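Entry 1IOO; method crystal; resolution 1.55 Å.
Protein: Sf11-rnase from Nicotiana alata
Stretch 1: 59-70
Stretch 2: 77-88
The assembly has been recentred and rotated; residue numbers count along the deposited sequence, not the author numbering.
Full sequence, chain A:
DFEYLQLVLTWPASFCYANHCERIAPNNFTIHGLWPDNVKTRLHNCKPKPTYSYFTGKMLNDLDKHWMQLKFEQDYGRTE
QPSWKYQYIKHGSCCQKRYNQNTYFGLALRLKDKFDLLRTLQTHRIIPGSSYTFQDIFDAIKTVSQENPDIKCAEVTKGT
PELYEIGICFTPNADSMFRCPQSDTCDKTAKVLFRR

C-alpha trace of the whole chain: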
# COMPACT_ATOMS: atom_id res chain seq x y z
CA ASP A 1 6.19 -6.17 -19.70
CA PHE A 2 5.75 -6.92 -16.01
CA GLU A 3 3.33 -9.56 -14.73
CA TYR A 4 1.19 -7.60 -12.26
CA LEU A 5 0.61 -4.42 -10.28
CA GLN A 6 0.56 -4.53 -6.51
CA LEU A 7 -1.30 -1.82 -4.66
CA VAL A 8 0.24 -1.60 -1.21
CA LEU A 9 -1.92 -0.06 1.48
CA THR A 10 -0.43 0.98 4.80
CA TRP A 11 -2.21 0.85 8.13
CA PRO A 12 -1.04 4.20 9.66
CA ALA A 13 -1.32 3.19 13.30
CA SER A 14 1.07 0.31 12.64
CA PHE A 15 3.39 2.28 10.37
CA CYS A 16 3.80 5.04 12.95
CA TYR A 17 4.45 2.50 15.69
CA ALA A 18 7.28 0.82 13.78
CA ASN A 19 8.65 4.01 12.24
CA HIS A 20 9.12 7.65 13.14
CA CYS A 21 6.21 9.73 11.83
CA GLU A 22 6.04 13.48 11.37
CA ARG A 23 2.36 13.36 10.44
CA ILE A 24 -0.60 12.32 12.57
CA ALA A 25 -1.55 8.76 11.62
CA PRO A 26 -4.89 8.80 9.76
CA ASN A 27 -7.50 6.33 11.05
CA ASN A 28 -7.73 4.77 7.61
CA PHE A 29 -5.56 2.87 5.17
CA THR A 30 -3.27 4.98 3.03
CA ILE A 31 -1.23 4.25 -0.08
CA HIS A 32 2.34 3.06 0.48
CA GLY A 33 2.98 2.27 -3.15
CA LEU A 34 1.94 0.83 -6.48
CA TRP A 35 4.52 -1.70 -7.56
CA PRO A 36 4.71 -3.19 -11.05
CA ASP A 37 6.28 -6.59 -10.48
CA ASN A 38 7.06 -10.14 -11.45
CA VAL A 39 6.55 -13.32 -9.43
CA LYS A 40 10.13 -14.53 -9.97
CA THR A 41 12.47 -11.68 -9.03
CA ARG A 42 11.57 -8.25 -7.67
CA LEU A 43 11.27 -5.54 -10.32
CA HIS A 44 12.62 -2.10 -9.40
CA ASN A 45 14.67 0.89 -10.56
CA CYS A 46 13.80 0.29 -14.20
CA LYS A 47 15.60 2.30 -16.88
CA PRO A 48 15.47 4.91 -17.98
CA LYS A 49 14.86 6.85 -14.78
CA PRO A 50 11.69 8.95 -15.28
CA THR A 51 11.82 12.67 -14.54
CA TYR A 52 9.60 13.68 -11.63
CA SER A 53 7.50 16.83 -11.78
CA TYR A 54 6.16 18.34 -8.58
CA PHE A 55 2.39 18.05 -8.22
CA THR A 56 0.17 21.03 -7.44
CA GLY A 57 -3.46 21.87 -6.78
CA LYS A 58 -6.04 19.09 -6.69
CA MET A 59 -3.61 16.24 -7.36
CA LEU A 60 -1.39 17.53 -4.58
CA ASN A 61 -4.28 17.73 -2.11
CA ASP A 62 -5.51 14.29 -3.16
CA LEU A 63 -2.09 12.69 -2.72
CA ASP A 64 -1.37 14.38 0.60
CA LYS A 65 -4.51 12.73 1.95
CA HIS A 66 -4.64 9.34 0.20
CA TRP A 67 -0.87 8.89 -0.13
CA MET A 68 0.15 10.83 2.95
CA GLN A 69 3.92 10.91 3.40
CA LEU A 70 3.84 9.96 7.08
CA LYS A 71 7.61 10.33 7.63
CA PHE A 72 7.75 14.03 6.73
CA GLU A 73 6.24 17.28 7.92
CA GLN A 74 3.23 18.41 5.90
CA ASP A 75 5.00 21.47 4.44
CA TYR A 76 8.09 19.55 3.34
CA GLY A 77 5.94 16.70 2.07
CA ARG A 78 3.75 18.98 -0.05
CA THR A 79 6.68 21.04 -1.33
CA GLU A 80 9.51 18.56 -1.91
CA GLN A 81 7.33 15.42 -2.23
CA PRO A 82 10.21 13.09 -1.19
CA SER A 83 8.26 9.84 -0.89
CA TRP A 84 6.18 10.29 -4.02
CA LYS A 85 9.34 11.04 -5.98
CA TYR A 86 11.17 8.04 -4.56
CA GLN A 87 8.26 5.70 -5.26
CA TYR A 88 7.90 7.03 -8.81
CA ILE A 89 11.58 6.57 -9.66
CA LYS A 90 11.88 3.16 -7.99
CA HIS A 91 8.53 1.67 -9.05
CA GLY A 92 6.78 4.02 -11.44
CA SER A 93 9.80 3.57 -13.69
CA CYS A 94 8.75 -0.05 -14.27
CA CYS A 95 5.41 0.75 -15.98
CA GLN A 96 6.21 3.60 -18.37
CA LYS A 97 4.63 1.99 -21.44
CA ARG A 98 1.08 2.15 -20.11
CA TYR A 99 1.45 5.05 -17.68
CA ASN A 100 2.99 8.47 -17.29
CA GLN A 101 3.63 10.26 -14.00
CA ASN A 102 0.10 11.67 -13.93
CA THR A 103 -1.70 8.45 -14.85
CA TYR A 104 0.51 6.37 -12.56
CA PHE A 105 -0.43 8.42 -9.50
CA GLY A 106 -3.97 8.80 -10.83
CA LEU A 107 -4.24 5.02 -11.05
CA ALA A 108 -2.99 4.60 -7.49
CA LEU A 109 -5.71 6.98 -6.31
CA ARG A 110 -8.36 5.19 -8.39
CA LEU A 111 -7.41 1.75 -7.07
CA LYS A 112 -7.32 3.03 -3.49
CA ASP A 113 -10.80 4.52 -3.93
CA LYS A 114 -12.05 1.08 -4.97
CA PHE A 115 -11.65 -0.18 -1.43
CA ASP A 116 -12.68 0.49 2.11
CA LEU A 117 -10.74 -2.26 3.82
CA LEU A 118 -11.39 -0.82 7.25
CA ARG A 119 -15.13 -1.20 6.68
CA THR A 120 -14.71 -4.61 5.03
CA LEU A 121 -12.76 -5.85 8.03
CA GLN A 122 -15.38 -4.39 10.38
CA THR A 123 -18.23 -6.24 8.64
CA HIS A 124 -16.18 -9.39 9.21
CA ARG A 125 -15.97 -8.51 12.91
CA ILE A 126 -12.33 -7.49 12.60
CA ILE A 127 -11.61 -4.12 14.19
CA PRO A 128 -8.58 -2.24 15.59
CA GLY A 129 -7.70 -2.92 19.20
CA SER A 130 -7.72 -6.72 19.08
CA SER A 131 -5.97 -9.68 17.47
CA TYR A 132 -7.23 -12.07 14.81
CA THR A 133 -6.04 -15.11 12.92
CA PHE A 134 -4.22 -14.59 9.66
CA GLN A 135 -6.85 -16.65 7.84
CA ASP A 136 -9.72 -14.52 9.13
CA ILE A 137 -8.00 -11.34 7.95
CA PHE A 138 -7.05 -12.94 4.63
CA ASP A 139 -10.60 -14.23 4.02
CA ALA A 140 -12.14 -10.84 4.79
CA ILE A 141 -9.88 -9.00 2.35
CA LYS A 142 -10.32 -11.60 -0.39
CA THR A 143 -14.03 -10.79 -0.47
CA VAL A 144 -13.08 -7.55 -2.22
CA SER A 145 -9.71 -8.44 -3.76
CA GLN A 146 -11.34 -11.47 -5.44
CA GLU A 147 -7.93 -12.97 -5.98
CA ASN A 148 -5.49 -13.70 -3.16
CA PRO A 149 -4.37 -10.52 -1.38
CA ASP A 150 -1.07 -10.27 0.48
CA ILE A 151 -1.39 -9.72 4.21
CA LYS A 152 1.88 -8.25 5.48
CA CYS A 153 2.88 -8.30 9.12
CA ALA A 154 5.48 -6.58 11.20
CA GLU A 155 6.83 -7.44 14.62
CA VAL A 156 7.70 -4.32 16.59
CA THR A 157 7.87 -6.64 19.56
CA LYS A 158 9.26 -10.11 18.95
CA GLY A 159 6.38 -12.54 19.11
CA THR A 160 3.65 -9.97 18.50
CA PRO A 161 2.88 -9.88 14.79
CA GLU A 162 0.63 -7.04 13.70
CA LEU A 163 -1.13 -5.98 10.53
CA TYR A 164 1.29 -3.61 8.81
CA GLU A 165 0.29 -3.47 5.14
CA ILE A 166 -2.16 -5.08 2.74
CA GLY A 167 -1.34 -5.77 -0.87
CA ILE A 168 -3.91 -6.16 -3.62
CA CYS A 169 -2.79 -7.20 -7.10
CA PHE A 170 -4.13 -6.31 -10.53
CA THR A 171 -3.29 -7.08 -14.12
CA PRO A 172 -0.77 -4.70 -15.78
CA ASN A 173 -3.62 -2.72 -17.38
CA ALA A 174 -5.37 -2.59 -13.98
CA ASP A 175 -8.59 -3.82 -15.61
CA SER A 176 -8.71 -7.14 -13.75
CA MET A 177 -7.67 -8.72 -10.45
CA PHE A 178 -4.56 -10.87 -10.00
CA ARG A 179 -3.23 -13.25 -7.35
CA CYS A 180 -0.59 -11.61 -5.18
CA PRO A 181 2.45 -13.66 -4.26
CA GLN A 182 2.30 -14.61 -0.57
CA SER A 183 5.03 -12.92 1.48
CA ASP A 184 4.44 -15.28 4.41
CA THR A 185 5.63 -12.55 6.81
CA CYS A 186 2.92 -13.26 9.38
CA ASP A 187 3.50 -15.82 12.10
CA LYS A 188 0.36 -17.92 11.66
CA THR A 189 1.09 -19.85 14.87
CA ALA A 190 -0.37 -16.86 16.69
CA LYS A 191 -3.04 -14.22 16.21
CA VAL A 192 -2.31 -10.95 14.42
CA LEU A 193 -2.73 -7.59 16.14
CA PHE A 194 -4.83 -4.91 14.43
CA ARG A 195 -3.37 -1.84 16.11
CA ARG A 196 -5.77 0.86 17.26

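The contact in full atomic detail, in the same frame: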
# COMPACT_ATOMS: atom_id res chain seq x y z
N MET A 59 -4.41 17.46 -7.47
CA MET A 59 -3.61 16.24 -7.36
C MET A 59 -2.77 16.25 -6.09
O MET A 59 -2.65 15.23 -5.41
CB MET A 59 -2.71 16.07 -8.59
CG MET A 59 -1.85 14.80 -8.57
SD MET A 59 -2.79 13.24 -8.47
CE MET A 59 -2.84 12.78 -10.20
N LEU A 60 -2.20 17.40 -5.77
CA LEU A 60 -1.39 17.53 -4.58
C LEU A 60 -2.23 17.30 -3.32
O LEU A 60 -1.82 16.57 -2.42
CB LEU A 60 -0.71 18.91 -4.53
CG LEU A 60 0.09 19.25 -3.26
CD1 LEU A 60 1.08 18.14 -2.93
CD2 LEU A 60 0.82 20.56 -3.49
N ASN A 61 -3.41 17.91 -3.26
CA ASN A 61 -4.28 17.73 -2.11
C ASN A 61 -4.75 16.28 -2.01
O ASN A 61 -4.86 15.73 -0.91
CB ASN A 61 -5.51 18.64 -2.18
CG ASN A 61 -5.16 20.09 -1.94
OD1 ASN A 61 -4.32 20.41 -1.10
ND2 ASN A 61 -5.82 20.99 -2.67
N ASP A 62 -5.05 15.67 -3.15
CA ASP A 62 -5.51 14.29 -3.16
C ASP A 62 -4.42 13.34 -2.66
O ASP A 62 -4.69 12.45 -1.85
CB ASP A 62 -5.93 13.85 -4.57
CG ASP A 62 -7.25 14.47 -5.01
OD1 ASP A 62 -8.03 14.91 -4.15
OD2 ASP A 62 -7.52 14.49 -6.23
N LEU A 63 -3.19 13.56 -3.12
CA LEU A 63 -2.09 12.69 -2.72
C LEU A 63 -1.71 12.89 -1.27
O LEU A 63 -1.39 11.93 -0.57
CB LEU A 63 -0.88 12.92 -3.63
CG LEU A 63 -1.05 12.36 -5.04
CD1 LEU A 63 0.10 12.83 -5.92
CD2 LEU A 63 -1.12 10.84 -4.98
N ASP A 64 -1.74 14.13 -0.79
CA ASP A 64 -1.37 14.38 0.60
C ASP A 64 -2.30 13.64 1.55
O ASP A 64 -1.90 13.25 2.65
CB ASP A 64 -1.38 15.86 0.94
CG ASP A 64 -0.88 16.11 2.35
OD1 ASP A 64 -1.69 16.49 3.23
OD2 ASP A 64 0.32 15.90 2.59
N LYS A 65 -3.55 13.44 1.13
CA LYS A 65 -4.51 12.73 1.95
C LYS A 65 -4.42 11.22 1.75
O LYS A 65 -4.19 10.47 2.70
CB LYS A 65 -5.94 13.20 1.65
CG LYS A 65 -7.00 12.41 2.40
CD LYS A 65 -8.41 12.84 2.01
CE LYS A 65 -9.44 11.98 2.73
NZ LYS A 65 -10.84 12.35 2.37
N HIS A 66 -4.57 10.77 0.50
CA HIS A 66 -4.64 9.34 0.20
C HIS A 66 -3.28 8.66 0.18
O HIS A 66 -3.20 7.45 0.38
CB HIS A 66 -5.37 9.14 -1.12
CG HIS A 66 -6.80 9.58 -1.06
ND1 HIS A 66 -7.26 10.71 -1.70
CD2 HIS A 66 -7.85 9.07 -0.39
CE1 HIS A 66 -8.54 10.87 -1.42
NE2 HIS A 66 -8.92 9.89 -0.62
N TRP A 67 -2.23 9.42 -0.12
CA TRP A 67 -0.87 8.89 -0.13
C TRP A 67 0.00 9.72 0.81
O TRP A 67 1.12 10.10 0.48
CB TRP A 67 -0.29 8.95 -1.56
CG TRP A 67 0.89 8.03 -1.82
CD1 TRP A 67 1.91 7.71 -0.96
CD2 TRP A 67 1.21 7.39 -3.06
NE1 TRP A 67 2.83 6.91 -1.58
CE2 TRP A 67 2.43 6.69 -2.88
CE3 TRP A 67 0.58 7.32 -4.31
CZ2 TRP A 67 3.03 5.95 -3.89
CZ3 TRP A 67 1.18 6.58 -5.32
CH2 TRP A 67 2.39 5.91 -5.11
N MET A 68 -0.54 10.00 1.99
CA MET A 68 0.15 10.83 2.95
C MET A 68 1.56 10.33 3.22
O MET A 68 1.77 9.14 3.48
CB MET A 68 -0.63 10.89 4.26
CG MET A 68 -0.17 12.00 5.20
SD MET A 68 -1.16 12.13 6.69
CE MET A 68 -2.72 12.78 6.05
N GLN A 69 2.53 11.23 3.12
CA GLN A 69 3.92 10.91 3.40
C GLN A 69 4.16 11.06 4.90
O GLN A 69 4.60 12.11 5.37
CB GLN A 69 4.81 11.82 2.57
CG GLN A 69 4.47 11.75 1.07
CD GLN A 69 5.15 12.82 0.26
OE1 GLN A 69 6.13 12.57 -0.44
NE2 GLN A 69 4.62 14.04 0.34
N LEU A 70 3.83 10.00 5.62
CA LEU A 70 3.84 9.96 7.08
C LEU A 70 5.18 10.31 7.73
O LEU A 70 5.20 10.79 8.86
CB LEU A 70 3.41 8.57 7.54
CG LEU A 70 2.00 8.15 7.09
CD1 LEU A 70 1.77 6.69 7.44
CD2 LEU A 70 0.97 9.05 7.74
N GLY A 77 6.56 17.72 2.90
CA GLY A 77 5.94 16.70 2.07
C GLY A 77 5.26 17.28 0.84
O GLY A 77 5.44 16.78 -0.26
N ARG A 78 4.49 18.35 1.04
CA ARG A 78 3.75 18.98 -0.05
C ARG A 78 4.66 19.71 -1.03
O ARG A 78 4.38 19.77 -2.23
CB ARG A 78 2.73 19.97 0.51
CG ARG A 78 1.54 19.33 1.21
CD ARG A 78 0.63 20.41 1.78
NE ARG A 78 0.08 21.25 0.72
CZ ARG A 78 -1.02 20.97 0.03
NH1 ARG A 78 -1.70 19.86 0.30
NH2 ARG A 78 -1.42 21.78 -0.94
N THR A 79 5.76 20.26 -0.51
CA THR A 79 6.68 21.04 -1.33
C THR A 79 7.71 20.18 -2.06
O THR A 79 7.85 20.28 -3.28
CB THR A 79 7.43 22.09 -0.47
OG1 THR A 79 6.48 22.95 0.17
CG2 THR A 79 8.35 22.93 -1.34
N GLU A 80 8.43 19.35 -1.32
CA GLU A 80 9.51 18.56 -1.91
C GLU A 80 9.07 17.15 -2.32
O GLU A 80 9.80 16.46 -3.03
CB GLU A 80 10.71 18.52 -0.97
CG GLU A 80 11.21 19.91 -0.56
CD GLU A 80 11.36 20.86 -1.74
OE1 GLU A 80 11.85 20.43 -2.80
OE2 GLU A 80 11.00 22.04 -1.60
N GLN A 81 7.91 16.71 -1.84
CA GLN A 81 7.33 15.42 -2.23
C GLN A 81 8.40 14.30 -2.31
O GLN A 81 8.47 13.55 -3.29
CB GLN A 81 6.65 15.63 -3.60
CG GLN A 81 5.65 16.79 -3.53
CD GLN A 81 5.03 17.20 -4.85
OE1 GLN A 81 5.04 16.45 -5.83
NE2 GLN A 81 4.47 18.40 -4.88
N PRO A 82 9.16 14.11 -1.23
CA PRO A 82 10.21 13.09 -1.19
C PRO A 82 9.79 11.64 -1.41
O PRO A 82 10.45 10.90 -2.13
CB PRO A 82 10.86 13.32 0.17
CG PRO A 82 9.71 13.78 1.01
CD PRO A 82 8.98 14.73 0.10
N SER A 83 8.69 11.23 -0.78
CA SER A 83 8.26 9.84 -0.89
C SER A 83 7.61 9.56 -2.23
O SER A 83 7.83 8.49 -2.81
CB SER A 83 7.34 9.46 0.26
OG SER A 83 8.05 9.58 1.48
N TRP A 84 6.80 10.49 -2.72
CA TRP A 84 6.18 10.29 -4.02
C TRP A 84 7.24 10.20 -5.10
O TRP A 84 7.16 9.35 -5.99
CB TRP A 84 5.19 11.43 -4.33
CG TRP A 84 4.10 11.53 -3.33
CD1 TRP A 84 3.58 10.50 -2.57
CD2 TRP A 84 3.40 12.71 -2.91
NE1 TRP A 84 2.62 10.99 -1.71
CE2 TRP A 84 2.49 12.34 -1.90
CE3 TRP A 84 3.46 14.06 -3.30
CZ2 TRP A 84 1.65 13.25 -1.26
CZ3 TRP A 84 2.62 14.98 -2.66
CH2 TRP A 84 1.73 14.57 -1.65
N LYS A 85 8.25 11.06 -5.01
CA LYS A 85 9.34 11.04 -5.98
C LYS A 85 10.10 9.72 -5.93
O LYS A 85 10.36 9.11 -6.96
CB LYS A 85 10.33 12.19 -5.73
CG LYS A 85 11.49 12.18 -6.74
CD LYS A 85 12.63 13.12 -6.36
CE LYS A 85 12.23 14.57 -6.46
NZ LYS A 85 13.44 15.42 -6.28
N TYR A 86 10.44 9.28 -4.72
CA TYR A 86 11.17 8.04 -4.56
C TYR A 86 10.39 6.86 -5.13
O TYR A 86 10.94 6.03 -5.87
CB TYR A 86 11.47 7.78 -3.08
CG TYR A 86 12.29 6.54 -2.83
CD1 TYR A 86 13.57 6.41 -3.39
CD2 TYR A 86 11.82 5.52 -2.03
CE1 TYR A 86 14.35 5.28 -3.15
CE2 TYR A 86 12.59 4.38 -1.77
CZ TYR A 86 13.85 4.27 -2.33
OH TYR A 86 14.63 3.17 -2.06
N GLN A 87 9.11 6.79 -4.80
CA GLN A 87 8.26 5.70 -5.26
C GLN A 87 8.11 5.72 -6.78
O GLN A 87 8.06 4.67 -7.41
CB GLN A 87 6.88 5.78 -4.59
CG GLN A 87 6.92 5.46 -3.09
CD GLN A 87 7.33 4.02 -2.80
OE1 GLN A 87 8.02 3.75 -1.82
NE2 GLN A 87 6.89 3.09 -3.64
N TYR A 88 8.04 6.91 -7.36
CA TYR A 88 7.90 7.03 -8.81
C TYR A 88 9.16 6.55 -9.53
O TYR A 88 9.08 5.82 -10.51
CB TYR A 88 7.62 8.48 -9.21
CG TYR A 88 7.39 8.63 -10.70
CD1 TYR A 88 6.35 7.94 -11.32
CD2 TYR A 88 8.20 9.45 -11.48
CE1 TYR A 88 6.12 8.05 -12.68
CE2 TYR A 88 7.99 9.57 -12.85
CZ TYR A 88 6.94 8.87 -13.44
OH TYR A 88 6.70 8.98 -14.80
O HOH W 1 -2.64 18.89 2.52

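Stretch 1 enters as a helix that runs through His-66 and then gives way to a loop, Trp-67 being the first residue to leave helical phi/psi. Stretch 2 begins with the end of one helix, turns at Gln-81, and starts a second helix at Pro-82. Gln-81, with positive phi (42°/53°), both leaves the first helix and occupies the N-cap position of the second. The axes of helices 59-66 and 82-88 lie nearly perpendicular, at 89°, with a closest approach of 11.9 Å. That separation leaves room for large side chains between them, while the backbones come closer elsewhere: the CA atoms of Gln-69 and Ser-83 are 6.2 Å apart, and those of Asp-64 and Arg-78 6.9 Å.

The space between the helices is filled chiefly by Trp-84. Its CA-to-CB bond points sideways, but the indole reaches across to stretch 1. Leu-63 CB lies over one face, 3.8 Å from the centroid of the six-membered ring, and Gln-69 CG covers the opposite face, 3.8 Å from the centroid of the five-membered ring; both are CH-pi contacts. At the ring edge, Leu-60 CD1 packs 3.5 Å from Trp-84 CZ3, and Trp-84 NE1 donates a hydrogen bond to Trp-67 O (2.8 Å, 157°). This bond uses a carbonyl just beyond the helix and satisfies the indole nitrogen in a buried setting. The NE1 edge of Trp-84 is directed toward the face of Trp-67, the five-membered rings being 4.5 Å apart between centroids with planes at 74°.

Gln-69 ties this loop to both helices of stretch 2. Its OE1 accepts hydrogen bonds from Ser-83 N (2.9 Å) and Trp-84 N (3.2 Å), two amides in the first turn of the second helix, which find no backbone acceptor within the stretch. Its NE2 donates to Gly-77 O (2.9 Å), so the two ends of one amide bridge the turn at Gln-81. Gly-77 suits this close approach: an ideal CB there would lie only 3.2 Å from Gln-69 NE2.

Toward the solvent, Arg-78 reaches across to helix 59-66. Its NH1 and NH2 both donate to Asn-61 OD1, at 3.0 and 3.2 Å, near the guanidinium plane, while Leu-60 CD2 lies over one face, 3.6 Å from Arg-78 NH2. Asp-64 OD1 is 4.5 Å from Arg-78 NH1, too far for a salt bridge; a water links them instead, donating to Asp-64 OD1 (2.7 Å) and weakly accepting from Arg-78 NH1 (2.6 Å).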